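Local coordinates for manganese-containing pseudocatalase (Thermus thermophilus, PDB 2V8U) that breaks down hydrogen peroxide to water and oxygen as a catalase, using two manganese ions per subunit, and also binds calcium, at the interface of chains A and B and the interface of chains A and C. Residues are numbered along the deposited sequence; one frame, centred on the assembly and turned at random. Chains: chain A/B/C, Manganese-containing pseudocatalase.

Contact 1: the interface of chains A and B. Residues chain A 19, 21-22, 111, 169; chain B 108-109.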
loop_
_atom_site.group_PDB
_atom_site.type_symbol
_atom_site.label_atom_id
_atom_site.label_comp_id
_atom_site.label_asym_id
_atom_site.label_seq_id
_atom_site.Cartn_x
_atom_site.Cartn_y
_atom_site.Cartn_z
ATOM N N ASP A 19 1.498 23.805 16.999
ATOM C CA ASP A 19 2.670 22.941 17.152
ATOM C C ASP A 19 2.538 21.800 16.152
ATOM O O ASP A 19 2.039 20.702 16.477
ATOM C CB ASP A 19 2.813 22.444 18.566
ATOM C CG ASP A 19 4.152 21.742 18.793
ATOM O OD1 ASP A 19 4.780 21.248 17.826
ATOM O OD2 ASP A 19 4.562 21.610 19.988
ATOM N N ASN A 21 4.676 19.717 14.621
ATOM C CA ASN A 21 5.350 18.436 14.837
ATOM C C ASN A 21 4.754 17.677 16.031
ATOM O O ASN A 21 4.739 16.455 16.032
ATOM C CB ASN A 21 6.854 18.601 14.940
ATOM C CG ASN A 21 7.495 18.907 13.591
ATOM O OD1 ASN A 21 6.865 18.809 12.537
ATOM N ND2 ASN A 21 8.769 19.236 13.635
ATOM N N ALA A 22 4.245 18.378 17.037
ATOM C CA ALA A 22 3.502 17.653 18.087
ATOM C C ALA A 22 2.275 16.970 17.491
ATOM O O ALA A 22 1.995 15.814 17.814
ATOM C CB ALA A 22 3.083 18.598 19.221
ATOM N N ARG A 111 7.332 18.195 9.679
ATOM C CA ARG A 111 7.350 16.788 9.278
ATOM C C ARG A 111 6.178 16.471 8.366
ATOM O O ARG A 111 6.361 15.799 7.329
ATOM C CB ARG A 111 7.332 15.867 10.503
ATOM C CG ARG A 111 8.587 15.921 11.360
ATOM C CD ARG A 111 8.533 14.943 12.527
ATOM N NE ARG A 111 8.598 13.564 12.050
ATOM C CZ ARG A 111 7.599 12.694 11.996
ATOM N NH1 ARG A 111 6.453 12.910 12.630
ATOM N NH2 ARG A 111 7.775 11.565 11.320
ATOM N N THR A 169 6.169 15.164 23.725
ATOM C CA THR A 169 5.293 16.351 23.586
ATOM C C THR A 169 5.050 16.897 24.989
ATOM O O THR A 169 4.448 16.221 25.794
ATOM C CB THR A 169 3.883 15.997 22.854
ATOM O OG1 THR A 169 3.192 14.958 23.552
ATOM C CG2 THR A 169 4.070 15.520 21.424
ATOM N N LYS B 108 10.434 14.496 18.520
ATOM C CA LYS B 108 9.299 15.179 17.906
ATOM C C LYS B 108 9.686 15.769 16.544
ATOM O O LYS B 108 8.826 15.923 15.675
ATOM C CB LYS B 108 8.791 16.300 18.865
ATOM C CG LYS B 108 7.415 16.806 18.533
ATOM C CD LYS B 108 7.002 17.943 19.444
ATOM C CE LYS B 108 7.651 19.209 19.057
ATOM N NZ LYS B 108 7.154 20.413 19.815
ATOM N N ASP B 109 10.951 16.157 16.385
ATOM C CA ASP B 109 11.377 16.951 15.239
ATOM C C ASP B 109 12.224 16.190 14.234
ATOM O O ASP B 109 12.633 16.762 13.218
ATOM C CB ASP B 109 12.138 18.178 15.730
ATOM C CG ASP B 109 11.288 19.114 16.528
ATOM O OD1 ASP B 109 10.105 19.307 16.203
ATOM O OD2 ASP B 109 11.810 19.667 17.519
HETATM O O HOH W 1 6.506 14.421 15.115
HETATM O O HOH W 2 5.818 19.697 22.317
#

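Contact 2: the interface of chains A and C. Residues chain A 33, 136-139, 150; chain C 33.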
loop_
_atom_site.group_PDB
_atom_site.type_symbol
_atom_site.label_atom_id
_atom_site.label_comp_id
_atom_site.label_asym_id
_atom_site.label_seq_id
_atom_site.Cartn_x
_atom_site.Cartn_y
_atom_site.Cartn_z
ATOM N N ARG A 33 -0.696 2.005 13.544
ATOM C CA ARG A 33 -1.080 0.624 13.745
ATOM C C ARG A 33 -1.708 0.385 15.109
ATOM O O ARG A 33 -2.640 -0.420 15.214
ATOM C CB ARG A 33 0.183 -0.253 13.672
ATOM C CG ARG A 33 -0.090 -1.688 14.011
ATOM C CD ARG A 33 1.070 -2.596 13.772
ATOM N NE ARG A 33 0.717 -3.958 14.225
ATOM C CZ ARG A 33 1.580 -4.989 14.268
ATOM N NH1 ARG A 33 2.833 -4.832 13.868
ATOM N NH2 ARG A 33 1.156 -6.153 14.747
ATOM N N GLU A 136 -6.052 -3.782 7.438
ATOM C CA GLU A 136 -5.254 -4.925 7.883
ATOM C C GLU A 136 -4.716 -4.720 9.282
ATOM O O GLU A 136 -4.095 -5.628 9.846
ATOM C CB GLU A 136 -4.262 -5.390 6.911
ATOM C CG GLU A 136 -4.149 -6.887 7.083
ATOM C CD GLU A 136 -3.241 -7.563 6.075
ATOM O OE1 GLU A 136 -3.152 -8.778 6.192
ATOM O OE2 GLU A 136 -2.606 -6.927 5.212
ATOM N N TYR A 137 -4.972 -3.573 9.899
ATOM C CA TYR A 137 -4.713 -3.369 11.313
ATOM C C TYR A 137 -5.785 -4.016 12.196
ATOM O O TYR A 137 -5.639 -4.018 13.433
ATOM C CB TYR A 137 -4.608 -1.890 11.626
ATOM C CG TYR A 137 -3.448 -1.150 10.995
ATOM C CD1 TYR A 137 -2.281 -1.764 10.541
ATOM C CD2 TYR A 137 -3.486 0.223 10.907
ATOM C CE1 TYR A 137 -1.216 -1.002 10.032
ATOM C CE2 TYR A 137 -2.449 0.967 10.413
ATOM C CZ TYR A 137 -1.312 0.369 9.985
ATOM O OH TYR A 137 -0.305 1.165 9.478
ATOM N N VAL A 138 -6.828 -4.603 11.594
ATOM C CA VAL A 138 -7.904 -5.287 12.298
ATOM C C VAL A 138 -7.674 -6.795 12.253
ATOM O O VAL A 138 -7.373 -7.360 11.206
ATOM C CB VAL A 138 -9.264 -4.915 11.684
ATOM C CG1 VAL A 138 -10.384 -5.784 12.198
ATOM C CG2 VAL A 138 -9.537 -3.442 11.962
ATOM N N PHE A 139 -7.878 -7.413 13.406
ATOM C CA PHE A 139 -7.843 -8.863 13.598
ATOM C C PHE A 139 -9.236 -9.284 14.085
ATOM O O PHE A 139 -9.676 -8.885 15.181
ATOM C CB PHE A 139 -6.791 -9.191 14.666
ATOM C CG PHE A 139 -6.628 -10.668 14.886
ATOM C CD1 PHE A 139 -5.805 -11.411 14.044
ATOM C CD2 PHE A 139 -7.288 -11.342 15.897
ATOM C CE1 PHE A 139 -5.637 -12.763 14.218
ATOM C CE2 PHE A 139 -7.129 -12.688 16.070
ATOM C CZ PHE A 139 -6.296 -13.400 15.252
ATOM N N HIS A 150 -5.420 -11.264 21.439
ATOM C CA HIS A 150 -5.033 -10.164 20.565
ATOM C C HIS A 150 -5.333 -8.816 21.228
ATOM O O HIS A 150 -4.515 -7.915 21.184
ATOM C CB HIS A 150 -5.808 -10.252 19.239
ATOM C CG HIS A 150 -5.650 -9.035 18.407
ATOM N ND1 HIS A 150 -6.507 -7.973 18.510
ATOM C CD2 HIS A 150 -4.709 -8.655 17.515
ATOM C CE1 HIS A 150 -6.057 -6.995 17.711
ATOM N NE2 HIS A 150 -4.971 -7.371 17.069
ATOM N N ARG C 33 -0.220 -12.126 6.581
ATOM C CA ARG C 33 0.103 -11.453 7.831
ATOM C C ARG C 33 0.640 -12.401 8.893
ATOM O O ARG C 33 1.534 -12.033 9.658
ATOM C CB ARG C 33 -1.181 -10.837 8.381
ATOM C CG ARG C 33 -1.001 -10.323 9.762
ATOM C CD ARG C 33 -2.144 -9.486 10.252
ATOM N NE ARG C 33 -1.895 -9.017 11.607
ATOM C CZ ARG C 33 -2.789 -8.415 12.410
ATOM N NH1 ARG C 33 -3.992 -8.131 11.941
ATOM N NH2 ARG C 33 -2.442 -8.101 13.656
HETATM O O HOH W 3 -4.626 -6.495 14.388
HETATM O O HOH W 4 -2.515 -11.176 5.096
#

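Contact 3: the interface of chains A and B. Residues chain A 163, 166-167, 175, 213, 218; chain B 99-100, 103, 279, 281.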
loop_
_atom_site.group_PDB
_atom_site.type_symbol
_atom_site.label_atom_id
_atom_site.label_comp_id
_atom_site.label_asym_id
_atom_site.label_seq_id
_atom_site.Cartn_x
_atom_site.Cartn_y
_atom_site.Cartn_z
ATOM N N LEU A 163 2.697 6.271 25.846
ATOM C CA LEU A 163 3.765 6.694 26.744
ATOM C C LEU A 163 4.912 7.349 25.966
ATOM O O LEU A 163 5.455 8.370 26.388
ATOM C CB LEU A 163 4.293 5.497 27.547
ATOM C CG LEU A 163 3.342 4.967 28.617
ATOM C CD1 LEU A 163 3.799 3.567 29.056
ATOM C CD2 LEU A 163 3.296 5.900 29.808
ATOM N N TYR A 166 3.838 10.741 24.760
ATOM C CA TYR A 166 3.833 11.624 25.916
ATOM C C TYR A 166 5.229 12.176 26.210
ATOM O O TYR A 166 5.395 13.335 26.570
ATOM C CB TYR A 166 3.299 10.840 27.122
ATOM C CG TYR A 166 3.250 11.628 28.405
ATOM C CD1 TYR A 166 4.335 11.689 29.234
ATOM C CD2 TYR A 166 2.097 12.285 28.819
ATOM C CE1 TYR A 166 4.304 12.406 30.405
ATOM C CE2 TYR A 166 2.055 13.003 29.985
ATOM C CZ TYR A 166 3.176 13.079 30.788
ATOM O OH TYR A 166 3.176 13.752 31.986
ATOM N N GLU A 167 6.232 11.313 26.074
ATOM C CA GLU A 167 7.608 11.702 26.335
ATOM C C GLU A 167 8.216 12.601 25.246
ATOM O O GLU A 167 9.320 13.115 25.445
ATOM C CB GLU A 167 8.446 10.449 26.509
ATOM C CG GLU A 167 8.104 9.703 27.794
ATOM C CD GLU A 167 8.979 8.494 27.925
ATOM O OE1 GLU A 167 8.923 7.663 26.941
ATOM O OE2 GLU A 167 9.692 8.311 28.926
ATOM N N ARG A 175 -0.756 16.131 26.800
ATOM C CA ARG A 175 -0.544 15.436 28.057
ATOM C C ARG A 175 -1.844 15.084 28.765
ATOM O O ARG A 175 -1.931 14.030 29.383
ATOM C CB ARG A 175 0.501 16.103 28.901
ATOM C CG ARG A 175 1.844 15.905 28.258
ATOM C CD ARG A 175 2.921 16.154 29.171
ATOM N NE ARG A 175 4.172 15.587 28.701
ATOM C CZ ARG A 175 5.340 15.771 29.292
ATOM N NH1 ARG A 175 5.431 16.472 30.423
ATOM N NH2 ARG A 175 6.422 15.153 28.775
ATOM N N ILE A 213 6.009 0.134 34.236
ATOM C CA ILE A 213 5.946 1.497 34.758
ATOM C C ILE A 213 4.486 1.721 35.121
ATOM O O ILE A 213 3.595 1.318 34.362
ATOM C CB ILE A 213 6.460 2.546 33.732
ATOM C CG1 ILE A 213 6.469 3.924 34.382
ATOM C CG2 ILE A 213 5.705 2.493 32.400
ATOM C CD1 ILE A 213 7.094 5.025 33.540
ATOM N N ILE A 218 2.804 9.159 35.670
ATOM C CA ILE A 218 2.456 10.131 34.673
ATOM C C ILE A 218 1.476 11.083 35.364
ATOM O O ILE A 218 0.367 10.674 35.708
ATOM C CB ILE A 218 1.789 9.465 33.460
ATOM C CG1 ILE A 218 2.687 8.373 32.859
ATOM C CG2 ILE A 218 1.392 10.486 32.448
ATOM C CD1 ILE A 218 4.035 8.848 32.397
ATOM N N PRO B 99 9.616 10.080 32.709
ATOM C CA PRO B 99 8.789 10.353 31.516
ATOM C C PRO B 99 8.160 11.731 31.540
ATOM O O PRO B 99 7.966 12.338 30.438
ATOM C CB PRO B 99 7.729 9.269 31.529
ATOM C CG PRO B 99 8.441 8.195 32.128
ATOM C CD PRO B 99 9.305 8.756 33.264
ATOM N N ALA B 100 7.875 12.283 32.722
ATOM C CA ALA B 100 7.259 13.569 32.786
ATOM C C ALA B 100 8.150 14.685 32.335
ATOM O O ALA B 100 7.701 15.813 32.106
ATOM C CB ALA B 100 6.716 13.838 34.161
ATOM N N PRO B 103 11.672 13.268 27.937
ATOM C CA PRO B 103 13.017 12.792 27.569
ATOM C C PRO B 103 13.165 12.438 26.100
ATOM O O PRO B 103 14.293 12.288 25.657
ATOM C CB PRO B 103 13.203 11.589 28.494
ATOM C CG PRO B 103 11.805 11.067 28.708
ATOM C CD PRO B 103 10.982 12.332 28.841
ATOM N N ALA B 279 13.612 5.678 28.614
ATOM C CA ALA B 279 12.482 6.407 28.006
ATOM C C ALA B 279 11.799 5.573 26.919
ATOM O O ALA B 279 10.616 5.760 26.623
ATOM C CB ALA B 279 12.966 7.690 27.416
ATOM N N PHE B 281 11.589 2.304 27.301
ATOM C CA PHE B 281 11.144 1.125 28.008
ATOM C C PHE B 281 11.833 -0.144 27.464
ATOM O O PHE B 281 11.250 -1.220 27.414
ATOM C CB PHE B 281 9.615 0.977 28.039
ATOM C CG PHE B 281 8.929 2.279 28.296
ATOM C CD1 PHE B 281 9.056 2.920 29.506
ATOM C CD2 PHE B 281 8.221 2.921 27.306
ATOM C CE1 PHE B 281 8.497 4.158 29.729
ATOM C CE2 PHE B 281 7.698 4.182 27.504
ATOM C CZ PHE B 281 7.823 4.797 28.736
#

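Contact 1: the interface of chains A and B
B:Lys108 lies over the first turn of helix 20-26 of chain A and reaches A:Asp19 just before it. CG leaves CB anti to the backbone N (chi1 -164°). CG then passes the backbone carbonyl of A:Asn21, 3.7 Å from its O. CD packs on A:Ala22, 3.8 Å from its CA. The chain bends at chi3 (77°), and CE comes beside A:Asp19 OD1. The ammonium NZ meets the carboxylate tip to tip. It forms a salt bridge to A:Asp19 OD2 at 2.9 Å, on the syn lone pair; its bond to OD1 is weak. OD1 also accepts the backbone N of A:Ala22 from above the carboxylate plane. The carboxylate thus caps the helix start as well as binding the lysine. Water 2 joins NZ to OD2.

A second polar pair lies beside the lysine stem. A:Asn21 ND2 gives a nearly straight bond to B:Asp109 OD1 at 2.9 Å. The acceptor is in the amide plane, and OD1 is met on its anti side. The other end of the amide, OD1, takes the backbone N of A:Arg111, which should fix the amide rotation. Water 1 bridges the backbone O of B:Lys108 (2.8 Å), A:Asn21 O and A:Arg111 NH1.

Contact 2: the interface of chains A and C
C:Arg33 reaches across a two-fold interface of this manganese catalase and buries 103 Å² against chain A. Its CG is anti to the backbone N (chi1 171°), and the chain runs extended to NE. The guanidinium is thereby carried past A:Glu136 to the loop that follows it.

A:Glu136, in 3-10 helix 135-137, slides past the arginine in the opposite direction. Its carboxylate OE1 lies 3.6 Å from C:Arg33 CB, at the root of the chain and well short of the guanidinium. OE1 instead reaches the backbone N of C:Arg33 through water 4, at 2.7 Å from that water. The two flat groups are turned 81° apart. C:Arg33 NH1 also approaches the backbone O of A:Glu136 at 3.3 Å, without a direct bond.

Water 3 sits at the guanidinium edge, in its plane. It meets both NH1 and NH2, the latter at 2.8 Å. The same water meets the backbone O of A:Tyr137 and the imidazole NE2 of A:His150. CB of A:Phe139 lies over one face of that imidazole.

A:Arg33, the symmetry mate, packs its CA over the A:Tyr137 ring. Its NH2 comes 4.2 Å from NH2 of C:Arg33. The two like charges may repel, but the backbone carbonyls of A:Glu136 and A:Val138 near NH1 may offset some of the charge.

Contact 3: the interface of chains A and B
This is a mixed apolar and polar interface between two copies in the deposited hexamer, where A:Glu167 and A:Arg175 hold two short 3-10 helices and adjoining loop residues of chain B. A:Glu167 lies alongside B:Pro99, with CG 3.8 Å from the proline CB. Its carboxylate is wrapped by B:Pro99, B:Pro103, B:Ala279 and the rim of B:Phe281. OE1 comes 2.6 Å from the backbone O of B:Ala279. Two bare acceptors would clash there, so a hydrogen bond is possible only if the carboxylate carries a proton. The apolar wrapping could favour that, but protons are not seen.

B:Phe281 CE2 packs against A:Leu163 CB at 3.7 Å. A:Ile213 meets B:Pro99 tip to tip, CD1 to CG at 3.7 Å. A:Ile218 crosses the same proline at about a right angle.

A:Arg175 NH1 donates to the backbone O of B:Ala100 at 2.9 Å, from above the carbonyl plane. NH2 binds the backbone O of A:Tyr166 at 3.0 Å. NE lies 3.4 Å above the A:Tyr166 ring, over its centre. That ring, placed with CG anti to the backbone N (chi1 179°), turns its edge to B:Ala100 CA.

In the fold, chain A supplies the end of helix 144-166, the start of helix 172-200, the loop between them, and loop residues flanking 3-10 helix 215-217. Chain B supplies 3-10 helices 99-101 and 278-280 with nearby loops.

Contact 1 and contact 3 belong to the same A-B interface, with centres of their C-alpha atoms about 15 Å apart. In chain B, successive 3-10 helices serve them, 105-109 for contact 1 and 99-101 for contact 3. In chain A, the loop between helices 144-166 and 172-200 gives A:Thr169 to contact 1 and A:Glu167 to contact 3. Contact 2 joins A to C. Its C-alpha centre lies about 27 Å from that of contact 1 and about 26 Å from that of contact 3. Helix 144-166 spans contacts 2 and 3, so one helix touches two neighbours and may help tie the hexamer together.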